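Local coordinates for protein separin (Saccharomyces cerevisiae, PDB 5U1T) that is a caspase-like cysteine protease that cleaves the cohesin subunit Scc1 to start chromosome segregation at anaphase and is held inactive by securin for most of the cell cycle, at residues Ile1412-Asn1417 against Ser1443-Asn1448; Asn1417-Leu1422 against Asn1448-Glu1453; Lys1430-Lys1435 against Gly1549-Thr1554; Lys1458-Ser1463 against Thr1487-Ser1492. One frame throughout, in Å; residues are numbered along the deposited sequence.

Contact 1. Residues Ile1412-Asn1417 against Ser1443-Asn1448; sequences ISMILN and SQLVMN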
loop_
_atom_site.group_PDB
_atom_site.type_symbol
_atom_site.label_atom_id
_atom_site.label_comp_id
_atom_site.label_asym_id
_atom_site.label_seq_id
_atom_site.Cartn_x
_atom_site.Cartn_y
_atom_site.Cartn_z
ATOM N N ILE A 1412 -23.247 -33.993 37.538
ATOM C CA ILE A 1412 -22.063 -33.258 37.968
ATOM C C ILE A 1412 -20.785 -33.780 37.260
ATOM O O ILE A 1412 -20.564 -34.991 37.156
ATOM C CB ILE A 1412 -21.932 -33.309 39.517
ATOM C CG1 ILE A 1412 -21.757 -34.738 40.016
ATOM C CG2 ILE A 1412 -23.118 -32.643 40.179
ATOM C CD1 ILE A 1412 -20.353 -35.099 40.326
ATOM N N SER A 1413 -19.972 -32.854 36.748
ATOM C CA SER A 1413 -18.754 -33.183 35.990
ATOM C C SER A 1413 -17.501 -32.999 36.830
ATOM O O SER A 1413 -17.443 -32.114 37.686
ATOM C CB SER A 1413 -18.629 -32.316 34.728
ATOM O OG SER A 1413 -19.758 -32.425 33.884
ATOM N N MET A 1414 -16.493 -33.822 36.576
ATOM C CA MET A 1414 -15.224 -33.672 37.259
ATOM C C MET A 1414 -14.069 -34.094 36.397
ATOM O O MET A 1414 -14.190 -34.975 35.546
ATOM C CB MET A 1414 -15.209 -34.469 38.545
ATOM C CG MET A 1414 -16.143 -35.633 38.517
ATOM S SD MET A 1414 -16.540 -36.132 40.188
ATOM C CE MET A 1414 -16.612 -34.520 40.957
ATOM N N ILE A 1415 -12.941 -33.439 36.625
ATOM C CA ILE A 1415 -11.706 -33.728 35.924
ATOM C C ILE A 1415 -10.613 -33.836 36.983
ATOM O O ILE A 1415 -10.510 -32.981 37.854
ATOM C CB ILE A 1415 -11.390 -32.638 34.884
ATOM C CG1 ILE A 1415 -12.542 -32.530 33.881
ATOM C CG2 ILE A 1415 -10.076 -32.915 34.188
ATOM C CD1 ILE A 1415 -12.408 -31.413 32.905
ATOM N N LEU A 1416 -9.821 -34.899 36.940
ATOM C CA LEU A 1416 -8.840 -35.135 37.992
ATOM C C LEU A 1416 -7.481 -35.523 37.428
ATOM O O LEU A 1416 -7.358 -36.565 36.795
ATOM C CB LEU A 1416 -9.341 -36.226 38.934
ATOM C CG LEU A 1416 -8.483 -36.500 40.164
ATOM C CD1 LEU A 1416 -8.261 -35.206 40.921
ATOM C CD2 LEU A 1416 -9.149 -37.538 41.058
ATOM N N ASN A 1417 -6.471 -34.681 37.649
ATOM C CA ASN A 1417 -5.099 -34.970 37.217
ATOM C C ASN A 1417 -5.038 -35.246 35.711
ATOM O O ASN A 1417 -4.570 -36.301 35.286
ATOM C CB ASN A 1417 -4.543 -36.164 38.024
ATOM C CG ASN A 1417 -3.073 -36.464 37.738
ATOM O OD1 ASN A 1417 -2.335 -35.618 37.251
ATOM N ND2 ASN A 1417 -2.649 -37.680 38.061
ATOM N N SER A 1443 -23.459 -38.146 35.318
ATOM C CA SER A 1443 -22.230 -37.530 35.789
ATOM C C SER A 1443 -21.036 -38.128 35.077
ATOM O O SER A 1443 -21.044 -39.303 34.731
ATOM C CB SER A 1443 -22.098 -37.700 37.300
ATOM O OG SER A 1443 -22.963 -36.801 37.968
ATOM N N GLN A 1444 -20.010 -37.315 34.852
ATOM C CA GLN A 1444 -18.838 -37.775 34.111
ATOM C C GLN A 1444 -17.561 -37.448 34.881
ATOM O O GLN A 1444 -17.481 -36.436 35.571
ATOM C CB GLN A 1444 -18.805 -37.155 32.702
ATOM C CG GLN A 1444 -17.750 -37.749 31.762
ATOM C CD GLN A 1444 -17.828 -37.209 30.329
ATOM O OE1 GLN A 1444 -18.571 -36.267 30.041
ATOM N NE2 GLN A 1444 -17.051 -37.808 29.428
ATOM N N LEU A 1445 -16.576 -38.330 34.772
ATOM C CA LEU A 1445 -15.278 -38.130 35.395
ATOM C C LEU A 1445 -14.186 -38.350 34.375
ATOM O O LEU A 1445 -14.223 -39.327 33.647
ATOM C CB LEU A 1445 -15.086 -39.087 36.564
ATOM C CG LEU A 1445 -13.650 -39.336 37.027
ATOM C CD1 LEU A 1445 -13.041 -38.079 37.619
ATOM C CD2 LEU A 1445 -13.649 -40.436 38.057
ATOM N N VAL A 1446 -13.214 -37.452 34.307
ATOM C CA VAL A 1446 -12.047 -37.684 33.467
ATOM C C VAL A 1446 -10.799 -37.695 34.341
ATOM O O VAL A 1446 -10.539 -36.724 35.049
ATOM C CB VAL A 1446 -11.919 -36.620 32.380
ATOM C CG1 VAL A 1446 -10.578 -36.734 31.692
ATOM C CG2 VAL A 1446 -13.068 -36.742 31.399
ATOM N N MET A 1447 -10.026 -38.779 34.297
ATOM C CA MET A 1447 -8.932 -38.953 35.253
ATOM C C MET A 1447 -7.645 -39.558 34.668
ATOM O O MET A 1447 -7.681 -40.563 33.947
ATOM C CB MET A 1447 -9.410 -39.811 36.420
ATOM C CG MET A 1447 -8.492 -39.759 37.606
ATOM S SD MET A 1447 -9.040 -40.831 38.928
ATOM C CE MET A 1447 -8.324 -42.395 38.423
ATOM N N ASN A 1448 -6.514 -38.934 35.009
ATOM C CA ASN A 1448 -5.195 -39.286 34.469
ATOM C C ASN A 1448 -5.236 -39.292 32.952
ATOM O O ASN A 1448 -4.452 -39.967 32.292
ATOM C CB ASN A 1448 -4.713 -40.640 34.999
ATOM C CG ASN A 1448 -3.250 -40.904 34.673
ATOM O OD1 ASN A 1448 -2.524 -40.006 34.223
ATOM N ND2 ASN A 1448 -2.812 -42.140 34.890
#
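The flat peptide groups of Ile1412-Leu1416 and Gln1444-Asn1448 meet through their N-H and C=O groups as two parallel strands. Met1414, Leu1416, Leu1445 and Met1447 point to one face of the sheet. Ser1413, Ile1415, Gln1444 and Val1446 point to the other. The two strand axes differ by only 8° in direction. Backbone bonds alternate between the strands. The N of Met1414 bonds to Gln1444 O at 3.0 Å, and Val1446 N to Met1414 O at 2.9 Å. Leu1416 N then bonds to Val1446 O at 2.7 Å, and Asn1448 N to Leu1416 O at 3.1 Å. The Gln1444 N to Ile1412 O bond is weak. At the start of the pair a side chain takes over. Ser1443 OG accepts the N-H of Ile1412 at 2.9 Å. Its chi1 of -76° sets OG beside its own backbone N, and OG also has a weak bond to Lys1440 O. An alanine here would probably leave the Ile1412 N-H without this acceptor and remove the weak link to Lys1440 O. On the Met1414 face, Leu1416 and Met1447 lie side by side, with Leu1416 CB 3.9 Å from Met1447 CG. Leu1445 CD1 comes within 4.1 Å of Met1414 CG. Strand 1412-1416, helix 1423-1436 and strand 1444-1447 form a beta-alpha-beta unit. Strand 1465-1469 flanks 1412-1416 on its other edge. Helix 1423-1436 packs on the Met1414 face through Phe1433. Helix 1453-1461 packs on the opposite face, where Met1459 touches Ser1413, Ile1415, Gln1444 and Val1446.

Contact 2. Residues Asn1417-Leu1422 against Asn1448-Glu1453; sequences NPNGDL and NEKPEE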
loop_
_atom_site.group_PDB
_atom_site.type_symbol
_atom_site.label_atom_id
_atom_site.label_comp_id
_atom_site.label_asym_id
_atom_site.label_seq_id
_atom_site.Cartn_x
_atom_site.Cartn_y
_atom_site.Cartn_z
ATOM N N ASN A 1417 -6.471 -34.681 37.649
ATOM C CA ASN A 1417 -5.099 -34.970 37.217
ATOM C C ASN A 1417 -5.038 -35.246 35.711
ATOM O O ASN A 1417 -4.570 -36.301 35.286
ATOM C CB ASN A 1417 -4.543 -36.164 38.024
ATOM C CG ASN A 1417 -3.073 -36.464 37.738
ATOM O OD1 ASN A 1417 -2.335 -35.618 37.251
ATOM N ND2 ASN A 1417 -2.649 -37.680 38.061
ATOM N N PRO A 1418 -5.494 -34.280 34.889
ATOM C CA PRO A 1418 -5.664 -34.525 33.451
ATOM C C PRO A 1418 -4.344 -34.744 32.744
ATOM O O PRO A 1418 -4.319 -34.801 31.523
ATOM C CB PRO A 1418 -6.322 -33.233 32.936
ATOM C CG PRO A 1418 -6.614 -32.395 34.146
ATOM C CD PRO A 1418 -5.679 -32.856 35.214
ATOM N N ASN A 1419 -3.260 -34.866 33.493
ATOM C CA ASN A 1419 -1.943 -34.861 32.894
ATOM C C ASN A 1419 -0.968 -35.734 33.668
ATOM O O ASN A 1419 0.235 -35.700 33.414
ATOM C CB ASN A 1419 -1.432 -33.424 32.810
ATOM C CG ASN A 1419 -0.314 -33.249 31.800
ATOM O OD1 ASN A 1419 -0.556 -32.993 30.609
ATOM N ND2 ASN A 1419 0.926 -33.361 32.274
ATOM N N GLY A 1420 -1.491 -36.519 34.608
ATOM C CA GLY A 1420 -0.686 -37.471 35.355
ATOM C C GLY A 1420 0.544 -36.869 36.010
ATOM O O GLY A 1420 1.553 -37.549 36.172
ATOM N N ASP A 1421 0.464 -35.589 36.377
ATOM C CA ASP A 1421 1.586 -34.884 36.998
ATOM C C ASP A 1421 1.282 -34.521 38.448
ATOM O O ASP A 1421 2.020 -33.748 39.074
ATOM C CB ASP A 1421 1.953 -33.616 36.207
ATOM C CG ASP A 1421 0.736 -32.785 35.831
ATOM O OD1 ASP A 1421 -0.377 -33.133 36.283
ATOM O OD2 ASP A 1421 0.894 -31.778 35.089
ATOM N N LEU A 1422 0.192 -35.082 38.966
ATOM C CA LEU A 1422 -0.265 -34.809 40.323
ATOM C C LEU A 1422 -0.814 -36.080 40.942
ATOM O O LEU A 1422 -2.007 -36.178 41.237
ATOM C CB LEU A 1422 -1.344 -33.726 40.338
ATOM C CG LEU A 1422 -0.961 -32.265 40.119
ATOM C CD1 LEU A 1422 -2.216 -31.417 40.089
ATOM C CD2 LEU A 1422 -0.011 -31.798 41.203
ATOM N N ASN A 1448 -6.514 -38.934 35.009
ATOM C CA ASN A 1448 -5.195 -39.286 34.469
ATOM C C ASN A 1448 -5.236 -39.292 32.952
ATOM O O ASN A 1448 -4.452 -39.967 32.292
ATOM C CB ASN A 1448 -4.713 -40.640 34.999
ATOM C CG ASN A 1448 -3.250 -40.904 34.673
ATOM O OD1 ASN A 1448 -2.524 -40.006 34.223
ATOM N ND2 ASN A 1448 -2.812 -42.140 34.890
ATOM N N GLU A 1449 -6.148 -38.495 32.411
ATOM C CA GLU A 1449 -6.491 -38.548 31.002
ATOM C C GLU A 1449 -6.724 -37.139 30.470
ATOM O O GLU A 1449 -7.547 -36.407 31.009
ATOM C CB GLU A 1449 -7.738 -39.422 30.814
ATOM C CG GLU A 1449 -8.174 -39.649 29.372
ATOM C CD GLU A 1449 -9.453 -40.479 29.279
ATOM O OE1 GLU A 1449 -10.242 -40.469 30.263
ATOM O OE2 GLU A 1449 -9.659 -41.149 28.232
ATOM N N LYS A 1450 -5.987 -36.753 29.433
ATOM C CA LYS A 1450 -6.202 -35.455 28.794
ATOM C C LYS A 1450 -7.610 -35.370 28.211
ATOM O O LYS A 1450 -7.962 -36.151 27.326
ATOM C CB LYS A 1450 -5.171 -35.203 27.693
ATOM C CG LYS A 1450 -3.754 -35.061 28.194
ATOM C CD LYS A 1450 -2.805 -34.732 27.057
ATOM C CE LYS A 1450 -1.409 -34.437 27.585
ATOM N NZ LYS A 1450 -0.882 -35.570 28.406
ATOM N N PRO A 1451 -8.427 -34.425 28.715
ATOM C CA PRO A 1451 -9.783 -34.271 28.178
ATOM C C PRO A 1451 -9.763 -33.537 26.841
ATOM O O PRO A 1451 -8.982 -32.607 26.688
ATOM C CB PRO A 1451 -10.494 -33.454 29.257
ATOM C CG PRO A 1451 -9.403 -32.645 29.893
ATOM C CD PRO A 1451 -8.163 -33.501 29.836
ATOM N N GLU A 1452 -10.593 -33.961 25.890
ATOM C CA GLU A 1452 -10.632 -33.337 24.572
ATOM C C GLU A 1452 -11.692 -32.242 24.514
ATOM O O GLU A 1452 -12.752 -32.375 25.128
ATOM C CB GLU A 1452 -10.883 -34.391 23.487
ATOM C CG GLU A 1452 -9.634 -34.774 22.694
ATOM C CD GLU A 1452 -9.819 -36.064 21.911
ATOM O OE1 GLU A 1452 -9.280 -36.153 20.772
ATOM O OE2 GLU A 1452 -10.500 -36.988 22.435
ATOM N N GLU A 1453 -11.396 -31.180 23.761
ATOM C CA GLU A 1453 -12.159 -29.926 23.787
ATOM C C GLU A 1453 -13.682 -30.057 23.808
ATOM O O GLU A 1453 -14.353 -29.358 24.568
ATOM C CB GLU A 1453 -11.772 -29.053 22.594
ATOM C CG GLU A 1453 -12.313 -27.621 22.690
ATOM C CD GLU A 1453 -11.914 -26.752 21.507
ATOM O OE1 GLU A 1453 -11.572 -25.562 21.696
ATOM O OE2 GLU A 1453 -11.946 -27.268 20.378
#
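Asn1417 meets Asn1448 through its carbonyl, whose O lies 3.2 Å from Asn1448 CA in a CH...O contact. Its side chain turns back on its own loop. There OD1 accepts the N-H of Leu1422 at 3.1 Å, with the donor above the carbonyl plane, and a weak bond from Asp1421 N. Pro1418 follows and packs on Pro1451, its CB 3.6 Å from Pro1451 CD. The Pro1418 O is approached by Lys1450, whose CG lies 3.4 Å from it. Asn1419 reaches the far end of the same lysine. Its OD1 takes a weak bond from Lys1450 NZ at 3.4 Å. The lysine chain is extended until chi4, 56°, which bends NZ. The Asn1419 ND2 has a weak bond to Asp1421 OD2. Gly1420 has positive phi, which favours glycine, and its CA sits 3.3 Å from Asn1448 OD1. Asp1421 OD2 also bonds to the backbone of another protein chain. Tyr1477 packs on Pro1418, Asn1419 and Pro1451. The Pro1418 side chain is about 11 Å from that of Cys1497, the probable catalytic residue. The two loops leave neighbouring parallel strands of the protease sheet, 1412-1416 and 1444-1447, at their C-terminal ends. They lead into helices 1423-1436 and 1453-1461, with Leu1422 and Glu1452 at the N-caps.

Contact 3. Residues Lys1430-Lys1435 against Gly1549-Thr1554; sequences KGMFQK and GFRCNT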
loop_
_atom_site.group_PDB
_atom_site.type_symbol
_atom_site.label_atom_id
_atom_site.label_comp_id
_atom_site.label_asym_id
_atom_site.label_seq_id
_atom_site.Cartn_x
_atom_site.Cartn_y
_atom_site.Cartn_z
ATOM N N LYS A 1430 -9.522 -39.813 44.138
ATOM C CA LYS A 1430 -9.950 -40.974 43.354
ATOM C C LYS A 1430 -11.217 -41.559 43.957
ATOM O O LYS A 1430 -12.207 -41.774 43.260
ATOM C CB LYS A 1430 -8.832 -42.027 43.303
ATOM C CG LYS A 1430 -9.029 -43.139 42.289
ATOM C CD LYS A 1430 -7.765 -44.000 42.099
ATOM C CE LYS A 1430 -6.589 -43.175 41.560
ATOM N NZ LYS A 1430 -5.634 -43.993 40.742
ATOM N N GLY A 1431 -11.176 -41.759 45.272
ATOM C CA GLY A 1431 -12.274 -42.329 46.033
ATOM C C GLY A 1431 -13.635 -41.680 45.864
ATOM O O GLY A 1431 -14.532 -42.288 45.280
ATOM N N MET A 1432 -13.794 -40.457 46.375
ATOM C CA MET A 1432 -15.091 -39.772 46.356
ATOM C C MET A 1432 -15.633 -39.501 44.944
ATOM O O MET A 1432 -16.837 -39.627 44.704
ATOM C CB MET A 1432 -15.004 -38.452 47.133
ATOM C CG MET A 1432 -16.174 -37.509 46.897
ATOM S SD MET A 1432 -15.903 -35.873 47.603
ATOM C CE MET A 1432 -16.258 -36.205 49.329
ATOM N N PHE A 1433 -14.753 -39.139 44.012
ATOM C CA PHE A 1433 -15.202 -38.782 42.666
ATOM C C PHE A 1433 -15.799 -39.986 41.939
ATOM O O PHE A 1433 -16.889 -39.898 41.372
ATOM C CB PHE A 1433 -14.055 -38.182 41.840
ATOM C CG PHE A 1433 -13.758 -36.741 42.168
ATOM C CD1 PHE A 1433 -14.409 -36.097 43.220
ATOM C CD2 PHE A 1433 -12.836 -36.022 41.420
ATOM C CE1 PHE A 1433 -14.138 -34.760 43.522
ATOM C CE2 PHE A 1433 -12.563 -34.686 41.720
ATOM C CZ PHE A 1433 -13.216 -34.059 42.769
ATOM N N GLN A 1434 -15.093 -41.113 41.969
ATOM C CA GLN A 1434 -15.554 -42.306 41.267
ATOM C C GLN A 1434 -16.849 -42.828 41.884
ATOM O O GLN A 1434 -17.606 -43.551 41.235
ATOM C CB GLN A 1434 -14.483 -43.395 41.293
ATOM C CG GLN A 1434 -14.334 -44.036 42.668
ATOM C CD GLN A 1434 -13.243 -45.086 42.729
ATOM O OE1 GLN A 1434 -12.366 -45.138 41.857
ATOM N NE2 GLN A 1434 -13.289 -45.932 43.767
ATOM N N LYS A 1435 -17.089 -42.473 43.144
ATOM C CA LYS A 1435 -18.313 -42.860 43.834
ATOM C C LYS A 1435 -19.482 -42.023 43.355
ATOM O O LYS A 1435 -20.591 -42.517 43.189
ATOM C CB LYS A 1435 -18.160 -42.707 45.343
ATOM C CG LYS A 1435 -17.276 -43.743 45.988
ATOM C CD LYS A 1435 -17.018 -43.364 47.433
ATOM C CE LYS A 1435 -16.347 -44.484 48.215
ATOM N NZ LYS A 1435 -15.953 -44.010 49.571
ATOM N N GLY A 1549 -20.784 -29.706 51.793
ATOM C CA GLY A 1549 -21.654 -30.856 51.739
ATOM C C GLY A 1549 -21.470 -31.718 50.519
ATOM O O GLY A 1549 -22.258 -32.612 50.258
ATOM N N PHE A 1550 -20.416 -31.456 49.768
ATOM C CA PHE A 1550 -20.156 -32.212 48.567
ATOM C C PHE A 1550 -19.769 -33.623 48.890
ATOM O O PHE A 1550 -18.599 -33.935 49.073
ATOM C CB PHE A 1550 -19.049 -31.578 47.755
ATOM C CG PHE A 1550 -18.985 -32.075 46.356
ATOM C CD1 PHE A 1550 -20.105 -32.049 45.561
ATOM C CD2 PHE A 1550 -17.819 -32.582 45.843
ATOM C CE1 PHE A 1550 -20.061 -32.511 44.275
ATOM C CE2 PHE A 1550 -17.765 -33.045 44.556
ATOM C CZ PHE A 1550 -18.890 -33.010 43.775
ATOM N N ARG A 1551 -20.775 -34.475 48.952
ATOM C CA ARG A 1551 -20.589 -35.883 49.237
ATOM C C ARG A 1551 -21.546 -36.723 48.403
ATOM O O ARG A 1551 -22.206 -36.224 47.505
ATOM C CB ARG A 1551 -20.789 -36.149 50.728
ATOM C CG ARG A 1551 -19.492 -36.264 51.507
ATOM C CD ARG A 1551 -19.619 -35.720 52.924
ATOM N NE ARG A 1551 -20.872 -36.109 53.568
ATOM C CZ ARG A 1551 -20.959 -36.812 54.694
ATOM N NH1 ARG A 1551 -19.864 -37.216 55.323
ATOM N NH2 ARG A 1551 -22.150 -37.112 55.194
ATOM N N CYS A 1552 -21.625 -38.009 48.699
ATOM C CA CYS A 1552 -22.505 -38.870 47.939
ATOM C C CYS A 1552 -23.833 -39.122 48.626
ATOM O O CYS A 1552 -24.741 -39.667 48.015
ATOM C CB CYS A 1552 -21.808 -40.178 47.614
ATOM S SG CYS A 1552 -20.392 -39.954 46.523
ATOM N N ASN A 1553 -23.959 -38.723 49.887
ATOM C CA ASN A 1553 -25.214 -38.929 50.602
ATOM C C ASN A 1553 -26.015 -37.647 50.743
ATOM O O ASN A 1553 -26.336 -37.232 51.848
ATOM C CB ASN A 1553 -24.980 -39.560 51.969
ATOM C CG ASN A 1553 -24.103 -38.715 52.854
ATOM O OD1 ASN A 1553 -24.577 -37.849 53.578
ATOM N ND2 ASN A 1553 -22.810 -38.971 52.804
ATOM N N THR A 1554 -26.343 -37.047 49.607
ATOM C CA THR A 1554 -27.112 -35.807 49.533
ATOM C C THR A 1554 -28.312 -35.746 50.475
ATOM O O THR A 1554 -29.350 -35.186 50.138
ATOM C CB THR A 1554 -27.610 -35.568 48.100
ATOM O OG1 THR A 1554 -28.817 -36.303 47.885
ATOM C CG2 THR A 1554 -26.586 -36.043 47.117
#
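Met1432 has CG anti to its backbone N (chi1 166°), and chi3 of -79° bends the end of the chain so that CE meets the backbone of Phe1550. There CE lies 3.3 Å from Phe1550 O. It also lies 3.9 Å from Arg1551 CG, and these two side chains cross at about a right angle. The sulfur stands obliquely to the Phe1550 ring, 5.2 Å from its centroid, in a Met-aromatic contact. Phe1433 meets the same ring at its edge. The Phe1433 CE1 is 4.1 Å from Phe1550 CE2, and the two side chains cross at about a right angle. Three residues after Met1432, Lys1435 CB packs against Cys1552 SG at 3.7 Å. An alanine in place of Met1432 would probably open a gap beside the Phe1550 ring and leave Arg1551 CG without its methyl partner. Apolar and sulfur contacts carry the join between helix 1423-1436 and the loop. Phe1550 also packs on Phe1545 and Ile1436 of the two helices, and on Met1414 and Leu1465 of the sheet. Gly1549, with positive phi, is the C-prime residue of a Schellman motif that ends helix 1534-1548. Phe1550 N bonds to Phe1545 O there, and Gly1549 N to Glu1546 O.

Contact 4. Residues Lys1458-Ser1463 against Thr1487-Ser1492; sequences KMLQNS and TKIAPS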
loop_
_atom_site.group_PDB
_atom_site.type_symbol
_atom_site.label_atom_id
_atom_site.label_comp_id
_atom_site.label_asym_id
_atom_site.label_seq_id
_atom_site.Cartn_x
_atom_site.Cartn_y
_atom_site.Cartn_z
ATOM N N LYS A 1458 -19.088 -29.646 26.597
ATOM C CA LYS A 1458 -20.409 -30.178 26.913
ATOM C C LYS A 1458 -20.481 -30.339 28.422
ATOM O O LYS A 1458 -21.532 -30.129 29.016
ATOM C CB LYS A 1458 -20.701 -31.496 26.144
ATOM C CG LYS A 1458 -20.462 -32.849 26.857
ATOM C CD LYS A 1458 -20.676 -34.026 25.881
ATOM C CE LYS A 1458 -20.049 -33.703 24.503
ATOM N NZ LYS A 1458 -19.937 -34.827 23.500
ATOM N N MET A 1459 -19.356 -30.656 29.053
ATOM C CA MET A 1459 -19.327 -30.697 30.511
ATOM C C MET A 1459 -19.776 -29.373 31.103
ATOM O O MET A 1459 -20.620 -29.337 31.988
ATOM C CB MET A 1459 -17.931 -31.020 31.025
ATOM C CG MET A 1459 -17.635 -32.486 31.189
ATOM S SD MET A 1459 -16.033 -32.659 31.994
ATOM C CE MET A 1459 -16.172 -34.333 32.637
ATOM N N LEU A 1460 -19.210 -28.284 30.598
ATOM C CA LEU A 1460 -19.485 -26.964 31.148
ATOM C C LEU A 1460 -20.934 -26.554 30.985
ATOM O O LEU A 1460 -21.539 -26.032 31.918
ATOM C CB LEU A 1460 -18.592 -25.912 30.498
ATOM C CG LEU A 1460 -17.120 -26.038 30.857
ATOM C CD1 LEU A 1460 -16.266 -25.232 29.882
ATOM C CD2 LEU A 1460 -16.901 -25.609 32.295
ATOM N N GLN A 1461 -21.489 -26.781 29.802
ATOM C CA GLN A 1461 -22.814 -26.266 29.504
ATOM C C GLN A 1461 -23.895 -27.238 29.899
ATOM O O GLN A 1461 -25.071 -26.941 29.730
ATOM C CB GLN A 1461 -22.951 -25.944 28.019
ATOM C CG GLN A 1461 -22.017 -24.872 27.508
ATOM C CD GLN A 1461 -21.940 -24.882 26.000
ATOM O OE1 GLN A 1461 -22.951 -24.989 25.319
ATOM N NE2 GLN A 1461 -20.733 -24.801 25.472
ATOM N N ASN A 1462 -23.505 -28.399 30.417
ATOM C CA ASN A 1462 -24.482 -29.443 30.744
ATOM C C ASN A 1462 -24.272 -30.081 32.112
ATOM O O ASN A 1462 -24.575 -31.267 32.296
ATOM C CB ASN A 1462 -24.476 -30.545 29.671
ATOM C CG ASN A 1462 -25.051 -30.074 28.348
ATOM O OD1 ASN A 1462 -24.321 -29.768 27.406
ATOM N ND2 ASN A 1462 -26.371 -29.998 28.280
ATOM N N SER A 1463 -23.760 -29.299 33.060
ATOM C CA SER A 1463 -23.546 -29.785 34.422
ATOM C C SER A 1463 -24.202 -28.883 35.460
ATOM O O SER A 1463 -24.274 -27.665 35.277
ATOM C CB SER A 1463 -22.051 -29.894 34.725
ATOM O OG SER A 1463 -21.366 -30.598 33.706
ATOM N N THR A 1487 -23.455 -19.365 26.917
ATOM C CA THR A 1487 -24.319 -18.405 27.565
ATOM C C THR A 1487 -24.620 -18.864 28.980
ATOM O O THR A 1487 -24.844 -18.048 29.875
ATOM C CB THR A 1487 -25.602 -18.204 26.767
ATOM O OG1 THR A 1487 -26.096 -19.479 26.358
ATOM C CG2 THR A 1487 -25.308 -17.391 25.516
ATOM N N LYS A 1488 -24.598 -20.174 29.187
ATOM C CA LYS A 1488 -24.756 -20.733 30.528
ATOM C C LYS A 1488 -23.652 -21.769 30.812
ATOM O O LYS A 1488 -23.454 -22.730 30.063
ATOM C CB LYS A 1488 -26.160 -21.349 30.715
ATOM C CG LYS A 1488 -27.309 -20.320 30.748
ATOM C CD LYS A 1488 -28.666 -20.970 31.005
ATOM C CE LYS A 1488 -29.841 -19.967 30.989
ATOM N NZ LYS A 1488 -29.924 -19.048 32.185
ATOM N N ILE A 1489 -22.910 -21.537 31.889
ATOM C CA ILE A 1489 -21.899 -22.482 32.340
ATOM C C ILE A 1489 -22.194 -22.922 33.790
ATOM O O ILE A 1489 -22.865 -22.220 34.561
ATOM C CB ILE A 1489 -20.485 -21.866 32.199
ATOM C CG1 ILE A 1489 -20.153 -21.691 30.719
ATOM C CG2 ILE A 1489 -19.413 -22.723 32.860
ATOM C CD1 ILE A 1489 -18.716 -21.318 30.457
ATOM N N ALA A 1490 -21.739 -24.121 34.127
ATOM C CA ALA A 1490 -21.892 -24.655 35.466
ATOM C C ALA A 1490 -20.975 -23.935 36.434
ATOM O O ALA A 1490 -19.857 -23.568 36.070
ATOM C CB ALA A 1490 -21.601 -26.160 35.481
ATOM N N PRO A 1491 -21.453 -23.735 37.671
ATOM C CA PRO A 1491 -20.611 -23.304 38.790
ATOM C C PRO A 1491 -19.311 -24.106 38.802
ATOM O O PRO A 1491 -19.361 -25.324 38.877
ATOM C CB PRO A 1491 -21.476 -23.614 40.016
ATOM C CG PRO A 1491 -22.875 -23.472 39.522
ATOM C CD PRO A 1491 -22.855 -23.947 38.082
ATOM N N SER A 1492 -18.166 -23.449 38.706
ATOM C CA SER A 1492 -16.919 -24.178 38.539
ATOM C C SER A 1492 -15.952 -24.057 39.719
ATOM O O SER A 1492 -15.698 -22.965 40.221
ATOM C CB SER A 1492 -16.232 -23.715 37.260
ATOM O OG SER A 1492 -17.114 -23.830 36.162
#
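Lys1488 touches Gln1461 through its backbone, with Lys1488 O 3.6 Å from Gln1461 CG. The lysine chain itself leads away from the helix. Ile1489 comes next and brings the apolar part of the contact. Its CG2, anti to the backbone N, lies 3.9 Å from Leu1460 CD2. The two side chains run side by side and point the same way. Ile1483 of helix 1480-1483 packs on both. The CA of Ile1489 also approaches Leu1460 O at 3.6 Å in a CH...O contact. Leu1460 O accepts a hydrogen bond from Ala1490 N at 2.9 Å, so a carbonyl in the last turn of helix 1453-1461 holds the incoming loop. This helix links the parallel strands 1444-1447 and 1465-1469 in a beta-alpha-beta crossover that passes over strand 1412-1416, which lies between them. The loop leads into strand 1492-1494, which lies next to 1465-1469 in the same sheet. Ala1490 points its CB at the helix end, 3.8 Å from Ser1463 CB. Pro1491 then makes a backbone bond with Phe1466. Ser1492 begins the strand, and its OG donates to Ala1490 O at 2.8 Å. The Phe1466 side chain packs against Leu1460, Ala1490 and Ser1492.

Overall arrangement
Contact 1 is largely buried, a parallel strand pair held by backbone bonds. Contact 2 continues it where the strands end, shares Asn1417 and Asn1448 with it, and is more exposed and more polar. It also borders another protein chain. Contacts 3 and 4 lie about 20 Å apart, centre to centre, on opposite faces of the sheet. Contact 3 joins helix 1423-1436 to a loop through sulfur and aromatic groups, and Met1414 links it to contact 1. Contact 4, buried to a similar degree as contact 1, joins helix 1453-1461 to a loop through one backbone bond and aliphatic side chains. Met1459 links it to contact 1. Contacts 1 and 2 come within about 11 to 12 Å, side chain to side chain, of Cys1497; contacts 3 and 4 lie away from it.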